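Local coordinates for CdiA-CT toxin, Conserved domain protein (Yersinia pseudotuberculosis serotype O:3, PDB 4ZQU), which is the C-terminal toxin region of a contact-dependent growth inhibition protein, probably an endonuclease of the PD-(D/E)XK type, held in complex with its CdiI immunity protein, at residues T102-A107 against V118-V123; S56-N61 against V88-P93; K22-F27 against S81-K86. All blocks are in the same frame, centred on the assembly; numbering follows the deposited sequence.

Contact 1: residues T102-A107 against V118-V123; sequences TEINRA and VTVTQV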
loop_
_atom_site.group_PDB
_atom_site.type_symbol
_atom_site.label_atom_id
_atom_site.label_comp_id
_atom_site.label_asym_id
_atom_site.label_seq_id
_atom_site.Cartn_x
_atom_site.Cartn_y
_atom_site.Cartn_z
ATOM N N THR A 102 -20.347 25.129 -6.905
ATOM C CA THR A 102 -20.722 25.309 -5.511
ATOM C C THR A 102 -20.489 24.022 -4.726
ATOM O O THR A 102 -20.057 24.057 -3.573
ATOM C CB THR A 102 -22.191 25.741 -5.382
ATOM O OG1 THR A 102 -22.385 26.976 -6.080
ATOM C CG2 THR A 102 -22.567 25.931 -3.927
ATOM N N GLU A 103 -20.768 22.887 -5.363
ATOM C CA GLU A 103 -20.530 21.584 -4.750
ATOM C C GLU A 103 -19.038 21.277 -4.708
ATOM O O GLU A 103 -18.540 20.697 -3.742
ATOM C CB GLU A 103 -21.269 20.478 -5.508
ATOM C CG GLU A 103 -22.750 20.743 -5.722
ATOM C CD GLU A 103 -23.524 19.486 -6.065
ATOM O OE1 GLU A 103 -22.996 18.380 -5.825
ATOM O OE2 GLU A 103 -24.656 19.603 -6.579
ATOM N N ILE A 104 -18.331 21.668 -5.762
ATOM C CA ILE A 104 -16.894 21.445 -5.851
ATOM C C ILE A 104 -16.169 22.186 -4.736
ATOM O O ILE A 104 -15.372 21.599 -4.011
ATOM C CB ILE A 104 -16.339 21.887 -7.217
ATOM C CG1 ILE A 104 -16.865 20.960 -8.318
ATOM C CG2 ILE A 104 -14.817 21.885 -7.205
ATOM C CD1 ILE A 104 -16.504 21.396 -9.716
ATOM N N ASN A 105 -16.468 23.471 -4.589
ATOM C CA ASN A 105 -15.835 24.279 -3.558
ATOM C C ASN A 105 -16.227 23.823 -2.160
ATOM O O ASN A 105 -15.459 23.972 -1.209
ATOM C CB ASN A 105 -16.187 25.750 -3.754
ATOM C CG ASN A 105 -15.483 26.354 -4.941
ATOM O OD1 ASN A 105 -14.265 26.234 -5.078
ATOM N ND2 ASN A 105 -16.243 26.992 -5.820
ATOM N N ARG A 106 -17.426 23.264 -2.045
ATOM C CA ARG A 106 -17.902 22.731 -0.775
ATOM C C ARG A 106 -17.099 21.507 -0.363
ATOM O O ARG A 106 -16.750 21.345 0.807
ATOM C CB ARG A 106 -19.387 22.374 -0.862
ATOM C CG ARG A 106 -20.205 22.859 0.324
ATOM C CD ARG A 106 -21.693 22.580 0.145
ATOM N NE ARG A 106 -22.197 22.943 -1.178
ATOM C CZ ARG A 106 -23.024 22.187 -1.896
ATOM N NH1 ARG A 106 -23.433 21.016 -1.424
ATOM N NH2 ARG A 106 -23.440 22.601 -3.086
ATOM N N ALA A 107 -16.822 20.643 -1.333
ATOM C CA ALA A 107 -16.025 19.448 -1.099
ATOM C C ALA A 107 -14.568 19.813 -0.815
ATOM O O ALA A 107 -13.887 19.134 -0.047
ATOM C CB ALA A 107 -16.120 18.512 -2.289
ATOM N N VAL A 118 -7.788 19.268 -1.549
ATOM C CA VAL A 118 -8.457 19.040 -2.823
ATOM C C VAL A 118 -8.049 20.118 -3.820
ATOM O O VAL A 118 -8.411 21.285 -3.670
ATOM C CB VAL A 118 -9.988 19.025 -2.664
ATOM C CG1 VAL A 118 -10.661 18.732 -3.999
ATOM C CG2 VAL A 118 -10.397 17.999 -1.619
ATOM N N THR A 119 -7.286 19.713 -4.832
ATOM C CA THR A 119 -6.773 20.634 -5.839
ATOM C C THR A 119 -7.507 20.456 -7.162
ATOM O O THR A 119 -7.476 19.380 -7.757
ATOM C CB THR A 119 -5.267 20.431 -6.066
ATOM O OG1 THR A 119 -4.561 20.648 -4.838
ATOM C CG2 THR A 119 -4.755 21.394 -7.124
ATOM N N VAL A 120 -8.154 21.521 -7.625
ATOM C CA VAL A 120 -9.002 21.448 -8.810
ATOM C C VAL A 120 -8.335 22.039 -10.048
ATOM O O VAL A 120 -7.791 23.141 -10.006
ATOM C CB VAL A 120 -10.343 22.168 -8.570
ATOM C CG1 VAL A 120 -11.232 22.069 -9.794
ATOM C CG2 VAL A 120 -11.042 21.574 -7.368
ATOM N N THR A 121 -8.385 21.293 -11.149
ATOM C CA THR A 121 -7.837 21.742 -12.424
ATOM C C THR A 121 -8.910 21.741 -13.508
ATOM O O THR A 121 -9.578 20.730 -13.721
ATOM C CB THR A 121 -6.668 20.850 -12.885
ATOM O OG1 THR A 121 -5.679 20.775 -11.851
ATOM C CG2 THR A 121 -6.038 21.407 -14.150
ATOM N N GLN A 122 -9.071 22.872 -14.189
ATOM C CA GLN A 122 -10.031 22.979 -15.287
ATOM C C GLN A 122 -9.431 22.453 -16.588
ATOM O O GLN A 122 -8.434 22.980 -17.078
ATOM C CB GLN A 122 -10.486 24.429 -15.472
ATOM C CG GLN A 122 -11.183 25.030 -14.259
ATOM C CD GLN A 122 -11.470 26.514 -14.424
ATOM O OE1 GLN A 122 -10.692 27.360 -13.983
ATOM N NE2 GLN A 122 -12.594 26.835 -15.057
ATOM N N VAL A 123 -10.050 21.415 -17.141
ATOM C CA VAL A 123 -9.562 20.767 -18.354
ATOM C C VAL A 123 -10.367 21.202 -19.577
ATOM O O VAL A 123 -11.597 21.165 -19.563
ATOM C CB VAL A 123 -9.619 19.228 -18.223
ATOM C CG1 VAL A 123 -9.221 18.558 -19.527
ATOM C CG2 VAL A 123 -8.731 18.758 -17.079
#
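Ile104 and Val120 make the direct apolar contact between helix segment 102-107 and strand segment 118-123. The meeting is methyl to methyl, Ile104 CG2 against Val120 CG2 at 3.8 Å, with the two side chains inclined to each other. Val120 carries CG2 beside its backbone N and CG1 anti to it (chi1 -179°), which gives CG2 to the isoleucine.

A second touch, of mixed kind, lies one helical turn further on. Ala107 O is 4.0 Å from Val118 CG2, a van der Waals approach of a methyl to a carbonyl oxygen; the alanine takes part through this oxygen rather than through its own methyl. The CA atoms are 8.4 Å apart for Ile104 and Val120, and 7.8 Å apart for Ala107 and Val118.

No hydrogen bond crosses between the segments. The helix keeps its main-chain bonds to itself, as in Ala107 N to Glu103 O at 3.0 Å, and the strand gives its own to strand 85-92, Thr119 to Val88 and Leu90. Glu103 OE2 accepts from the backbone N of Asn52, just before helix 53-66, and OE1 from that of Tyr55 in its first turn.

Both segments belong to the beta-alpha-beta crossover of strand 85-92, helix 98-113 and strand 117-122. Val120 also packs on Leu90 and Val92 of the adjoining parallel strand and on Trp101 and Ile108 of helix 98-113, while Val118 reaches Ile62 of helix 53-66.

Contact 2: residues S56-N61 against V88-P93; sequences SSIKKN and VRLAVP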
loop_
_atom_site.group_PDB
_atom_site.type_symbol
_atom_site.label_atom_id
_atom_site.label_comp_id
_atom_site.label_asym_id
_atom_site.label_seq_id
_atom_site.Cartn_x
_atom_site.Cartn_y
_atom_site.Cartn_z
ATOM N N SER A 56 -21.209 14.586 -3.465
ATOM C CA SER A 56 -21.154 13.206 -2.991
ATOM C C SER A 56 -19.983 12.434 -3.581
ATOM O O SER A 56 -19.212 11.816 -2.852
ATOM C CB SER A 56 -22.456 12.473 -3.317
ATOM O OG SER A 56 -23.539 12.991 -2.565
ATOM N N SER A 57 -19.863 12.470 -4.905
ATOM C CA SER A 57 -18.808 11.742 -5.604
ATOM C C SER A 57 -17.427 12.101 -5.073
ATOM O O SER A 57 -16.587 11.228 -4.856
ATOM C CB SER A 57 -18.872 12.024 -7.104
ATOM O OG SER A 57 -17.808 11.379 -7.782
ATOM N N ILE A 58 -17.204 13.393 -4.862
ATOM C CA ILE A 58 -15.926 13.879 -4.356
ATOM C C ILE A 58 -15.755 13.540 -2.881
ATOM O O ILE A 58 -14.706 13.048 -2.469
ATOM C CB ILE A 58 -15.788 15.399 -4.543
ATOM C CG1 ILE A 58 -16.059 15.781 -6.000
ATOM C CG2 ILE A 58 -14.409 15.860 -4.110
ATOM C CD1 ILE A 58 -16.021 17.272 -6.259
ATOM N N LYS A 59 -16.790 13.808 -2.093
ATOM C CA LYS A 59 -16.780 13.478 -0.674
ATOM C C LYS A 59 -16.530 11.991 -0.462
ATOM O O LYS A 59 -15.862 11.591 0.491
ATOM C CB LYS A 59 -18.099 13.880 -0.018
ATOM C CG LYS A 59 -18.068 13.812 1.490
ATOM C CD LYS A 59 -19.369 13.286 2.063
ATOM C CE LYS A 59 -19.210 12.957 3.538
ATOM N NZ LYS A 59 -20.248 12.002 4.007
ATOM N N LYS A 60 -17.074 11.179 -1.360
ATOM C CA LYS A 60 -16.899 9.738 -1.296
ATOM C C LYS A 60 -15.420 9.397 -1.421
ATOM O O LYS A 60 -14.917 8.505 -0.739
ATOM C CB LYS A 60 -17.712 9.050 -2.392
ATOM C CG LYS A 60 -17.445 7.564 -2.548
ATOM C CD LYS A 60 -18.608 6.876 -3.244
ATOM C CE LYS A 60 -18.183 6.304 -4.589
ATOM N NZ LYS A 60 -18.247 4.814 -4.620
ATOM N N ASN A 61 -14.722 10.124 -2.286
ATOM C CA ASN A 61 -13.289 9.933 -2.451
ATOM C C ASN A 61 -12.513 10.470 -1.256
ATOM O O ASN A 61 -11.612 9.806 -0.750
ATOM C CB ASN A 61 -12.800 10.605 -3.733
ATOM C CG ASN A 61 -11.332 10.328 -4.012
ATOM O OD1 ASN A 61 -10.446 10.915 -3.392
ATOM N ND2 ASN A 61 -11.069 9.432 -4.956
ATOM N N VAL A 88 -6.128 15.307 -3.160
ATOM C CA VAL A 88 -6.917 14.870 -4.299
ATOM C C VAL A 88 -6.733 15.843 -5.459
ATOM O O VAL A 88 -7.040 17.029 -5.341
ATOM C CB VAL A 88 -8.411 14.761 -3.959
ATOM C CG1 VAL A 88 -9.180 14.240 -5.162
ATOM C CG2 VAL A 88 -8.619 13.855 -2.757
ATOM N N ARG A 89 -6.211 15.332 -6.570
ATOM C CA ARG A 89 -6.058 16.120 -7.787
ATOM C C ARG A 89 -7.280 15.932 -8.678
ATOM O O ARG A 89 -7.437 14.892 -9.323
ATOM C CB ARG A 89 -4.782 15.725 -8.532
ATOM C CG ARG A 89 -3.498 16.112 -7.818
ATOM C CD ARG A 89 -3.087 17.538 -8.145
ATOM N NE ARG A 89 -2.787 17.708 -9.567
ATOM C CZ ARG A 89 -1.603 17.456 -10.121
ATOM N NH1 ARG A 89 -0.598 17.017 -9.375
ATOM N NH2 ARG A 89 -1.426 17.640 -11.423
ATOM N N LEU A 90 -8.141 16.945 -8.704
ATOM C CA LEU A 90 -9.439 16.841 -9.361
ATOM C C LEU A 90 -9.488 17.563 -10.701
ATOM O O LEU A 90 -9.212 18.759 -10.786
ATOM C CB LEU A 90 -10.531 17.395 -8.443
ATOM C CG LEU A 90 -11.970 17.296 -8.947
ATOM C CD1 LEU A 90 -12.430 15.845 -8.974
ATOM C CD2 LEU A 90 -12.895 18.143 -8.088
ATOM N N ALA A 91 -9.850 16.827 -11.746
ATOM C CA ALA A 91 -10.065 17.418 -13.059
ATOM C C ALA A 91 -11.557 17.641 -13.297
ATOM O O ALA A 91 -12.363 16.731 -13.109
ATOM C CB ALA A 91 -9.476 16.536 -14.145
ATOM N N VAL A 92 -11.920 18.858 -13.693
ATOM C CA VAL A 92 -13.307 19.181 -14.015
ATOM C C VAL A 92 -13.404 19.825 -15.402
ATOM O O VAL A 92 -12.521 20.582 -15.806
ATOM C CB VAL A 92 -13.939 20.117 -12.955
ATOM C CG1 VAL A 92 -14.032 19.411 -11.609
ATOM C CG2 VAL A 92 -13.153 21.412 -12.834
ATOM N N PRO A 93 -14.480 19.513 -16.141
ATOM C CA PRO A 93 -14.653 19.981 -17.519
ATOM C C PRO A 93 -15.189 21.405 -17.620
ATOM O O PRO A 93 -15.435 22.057 -16.607
ATOM C CB PRO A 93 -15.661 18.986 -18.090
ATOM C CG PRO A 93 -16.489 18.607 -16.923
ATOM C CD PRO A 93 -15.586 18.635 -15.721
#
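Asn61, which meets Val88, and Ile58, which meets Leu90, project from a helical turn closed by a short backbone hydrogen bond, Lys60 N to Ser56 O at 2.7 Å. This is helix-on-sheet packing in a restriction endonuclease-like (PD-(D/E)XK) domain, with helix 53-66 lying over strand 85-92 of the mixed sheet.

The amide oxygen of the asparagine contacts both valine methyls. Asn61 OD1 is 3.5 Å from Val88 CG2 and 4.0 Å from Val88 CG1, and the two side chains run past each other in opposite senses. With CG anti to the backbone N (chi1 -175°), the asparagine extends toward the sheet. A weak hydrogen bond from ND2 to Ser36 OG, on strand 33-39, is consistent with the amide being turned so that OD1 meets the valine.

One turn earlier the contact becomes purely hydrocarbon. Ile58 CD1 meets Leu90 CD2 at 3.7 Å, the two chains crossing at about a right angle; the contact is made between their terminal methyls. The CA atoms of Ile58 and Leu90 are 8.7 Å apart, and those of Asn61 and Val88 are 8.3 Å apart, consistent with side chains filling the layer between helix and strand.

No hydrogen bond links the two segments, as expected where a helix covers the face of a sheet; strand 85-92 spends its main-chain groups on its neighbours, Arg89 bonding to Ser36 and Lys38 and Leu90 to Thr119. Ile58 also belongs to a helix-helix seam with helix 98-113, where Ile58 CG2 lies 3.6 Å from Ala107 CB.

Contact 3: residues K22-F27 against S81-K86; sequences KTYDYF and SMITSK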
loop_
_atom_site.group_PDB
_atom_site.type_symbol
_atom_site.label_atom_id
_atom_site.label_comp_id
_atom_site.label_asym_id
_atom_site.label_seq_id
_atom_site.Cartn_x
_atom_site.Cartn_y
_atom_site.Cartn_z
ATOM N N LYS A 22 -6.715 1.206 -3.576
ATOM C CA LYS A 22 -7.743 1.994 -2.907
ATOM C C LYS A 22 -8.024 3.254 -3.720
ATOM O O LYS A 22 -8.426 3.185 -4.884
ATOM C CB LYS A 22 -7.327 2.362 -1.481
ATOM C CG LYS A 22 -7.315 1.196 -0.509
ATOM C CD LYS A 22 -8.580 1.200 0.337
ATOM C CE LYS A 22 -8.290 0.881 1.796
ATOM N NZ LYS A 22 -9.047 -0.323 2.237
ATOM N N THR A 23 -7.782 4.403 -3.104
ATOM C CA THR A 23 -8.016 5.685 -3.748
ATOM C C THR A 23 -6.697 6.354 -4.138
ATOM O O THR A 23 -6.686 7.317 -4.903
ATOM C CB THR A 23 -8.816 6.612 -2.827
ATOM O OG1 THR A 23 -9.058 7.858 -3.487
ATOM C CG2 THR A 23 -8.043 6.860 -1.545
ATOM N N TYR A 24 -5.589 5.833 -3.620
ATOM C CA TYR A 24 -4.278 6.429 -3.858
ATOM C C TYR A 24 -3.682 5.976 -5.186
ATOM O O TYR A 24 -3.549 4.779 -5.443
ATOM C CB TYR A 24 -3.320 6.091 -2.715
ATOM C CG TYR A 24 -3.762 6.613 -1.366
ATOM C CD1 TYR A 24 -4.542 7.758 -1.263
ATOM C CD2 TYR A 24 -3.408 5.953 -0.198
ATOM C CE1 TYR A 24 -4.953 8.235 -0.033
ATOM C CE2 TYR A 24 -3.813 6.423 1.039
ATOM C CZ TYR A 24 -4.587 7.565 1.115
ATOM O OH TYR A 24 -4.994 8.039 2.342
ATOM N N ASP A 25 -3.320 6.942 -6.023
ATOM C CA ASP A 25 -2.755 6.647 -7.332
ATOM C C ASP A 25 -1.247 6.865 -7.333
ATOM O O ASP A 25 -0.506 6.148 -8.003
ATOM C CB ASP A 25 -3.425 7.510 -8.401
ATOM C CG ASP A 25 -4.928 7.301 -8.454
ATOM O OD1 ASP A 25 -5.372 6.137 -8.373
ATOM O OD2 ASP A 25 -5.669 8.298 -8.565
ATOM N N TYR A 26 -0.798 7.855 -6.568
ATOM C CA TYR A 26 0.624 8.155 -6.462
ATOM C C TYR A 26 1.086 8.219 -5.016
ATOM O O TYR A 26 0.325 8.586 -4.122
ATOM C CB TYR A 26 0.948 9.473 -7.162
ATOM C CG TYR A 26 0.777 9.407 -8.653
ATOM C CD1 TYR A 26 1.813 8.976 -9.469
ATOM C CD2 TYR A 26 -0.424 9.765 -9.248
ATOM C CE1 TYR A 26 1.659 8.904 -10.835
ATOM C CE2 TYR A 26 -0.587 9.698 -10.616
ATOM C CZ TYR A 26 0.458 9.265 -11.403
ATOM O OH TYR A 26 0.303 9.198 -12.768
ATOM N N PHE A 27 2.345 7.862 -4.798
ATOM C CA PHE A 27 2.941 7.913 -3.475
ATOM C C PHE A 27 4.385 8.372 -3.580
ATOM O O PHE A 27 5.213 7.683 -4.172
ATOM C CB PHE A 27 2.862 6.544 -2.797
ATOM C CG PHE A 27 3.325 6.543 -1.365
ATOM C CD1 PHE A 27 2.993 7.579 -0.515
ATOM C CD2 PHE A 27 4.093 5.503 -0.871
ATOM C CE1 PHE A 27 3.414 7.579 0.804
ATOM C CE2 PHE A 27 4.519 5.502 0.445
ATOM C CZ PHE A 27 4.177 6.540 1.281
ATOM N N SER A 81 0.882 5.474 8.654
ATOM C CA SER A 81 2.071 5.938 9.360
ATOM C C SER A 81 3.122 6.456 8.384
ATOM O O SER A 81 3.978 7.264 8.747
ATOM C CB SER A 81 2.658 4.815 10.217
ATOM O OG SER A 81 3.117 3.746 9.409
ATOM N N MET A 82 3.046 5.982 7.143
ATOM C CA MET A 82 3.968 6.387 6.087
ATOM C C MET A 82 3.552 7.712 5.461
ATOM O O MET A 82 4.379 8.449 4.929
ATOM C CB MET A 82 4.037 5.314 4.999
ATOM C CG MET A 82 4.287 3.906 5.507
ATOM S SD MET A 82 3.907 2.663 4.254
ATOM C CE MET A 82 4.262 1.148 5.135
ATOM N N ILE A 83 2.259 8.001 5.529
ATOM C CA ILE A 83 1.677 9.146 4.842
ATOM C C ILE A 83 1.845 10.445 5.628
ATOM O O ILE A 83 1.426 10.537 6.785
ATOM C CB ILE A 83 0.184 8.902 4.571
ATOM C CG1 ILE A 83 -0.003 7.569 3.839
ATOM C CG2 ILE A 83 -0.415 10.056 3.787
ATOM C CD1 ILE A 83 -1.448 7.156 3.674
ATOM N N THR A 84 2.453 11.447 4.997
ATOM C CA THR A 84 2.681 12.733 5.656
ATOM C C THR A 84 1.706 13.800 5.175
ATOM O O THR A 84 1.434 14.768 5.884
ATOM C CB THR A 84 4.120 13.241 5.435
ATOM O OG1 THR A 84 4.391 13.332 4.032
ATOM C CG2 THR A 84 5.125 12.300 6.084
ATOM N N SER A 85 1.186 13.629 3.965
ATOM C CA SER A 85 0.172 14.540 3.448
ATOM C C SER A 85 -0.728 13.824 2.450
ATOM O O SER A 85 -0.311 12.865 1.800
ATOM C CB SER A 85 0.818 15.767 2.801
ATOM O OG SER A 85 1.650 15.396 1.719
ATOM N N LYS A 86 -1.968 14.291 2.347
ATOM C CA LYS A 86 -2.954 13.689 1.461
ATOM C C LYS A 86 -3.534 14.739 0.524
ATOM O O LYS A 86 -3.855 15.848 0.947
ATOM C CB LYS A 86 -4.068 13.019 2.271
ATOM C CG LYS A 86 -3.579 11.926 3.212
ATOM C CD LYS A 86 -4.691 11.389 4.102
ATOM C CE LYS A 86 -4.159 10.298 5.025
ATOM N NZ LYS A 86 -5.198 9.761 5.946
#
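The rings of Tyr24 and Phe27 each meet an aliphatic group of segment 81-86. Tyr24 receives the end methyl of Ile83, whose CD1 is 3.6 Å from Tyr24 CE2, the two side chains arriving from opposite directions. Phe68 adds a second neighbour to the tyrosine, an aromatic one, the planes of the two rings standing about 55° apart. For Phe27 the partner is the first side-chain carbon of a methionine: Phe27 CZ lies 3.9 Å from Met82 CB, and the side chains cross at about a right angle. Phe27 reaches it because its CG stands anti to the backbone N (chi1 -174°), which brings the far end of the ring nearer to the methionine than its CB direction alone would suggest.

The phenol end of Tyr24 runs obliquely across the extended lysine chain of Lys86, with Tyr24 OH 3.6 Å from Lys86 CE. This is packing rather than a bond. The polar ends share a partner instead: Tyr24 OH and Lys86 NZ each form a hydrogen bond with Thr65 O, near the end of helix 53-66, so one carbonyl oxygen is gripped twice.

The immunity protein lies alongside: Phe27 packs on Ser29 of the CdiI chain, Met82 on Asn30 of that chain, and Met82 O accepts a weak hydrogen bond from Arg28 of CdiI. The contact, which includes strand 26-27 at the edge of the sheet within this chain, thus forms part of the toxin-immunity interface.

In the fold
Contacts 1 and 2 are buried neighbours, their centres 7 Å apart, each laying a helix on one of two adjoining parallel strands; Thr121 N to Leu90 O, at 2.7 Å, probably bonds those strands together. Contact 3 is only partly buried and lies on the other side of the chain's centre from contact 1, about 20 Å away between centres. It shares strand 85-92 with contact 2, and Asn61 ND2 approaches Thr23 OG1 to 2.9 Å between them. The two inner contacts each pair one methyl-to-methyl meeting with a methyl against an oxygen, whereas contact 3 sets aromatic rings against aliphatic chains and adjoins the CdiI chain, which touches neither of the others.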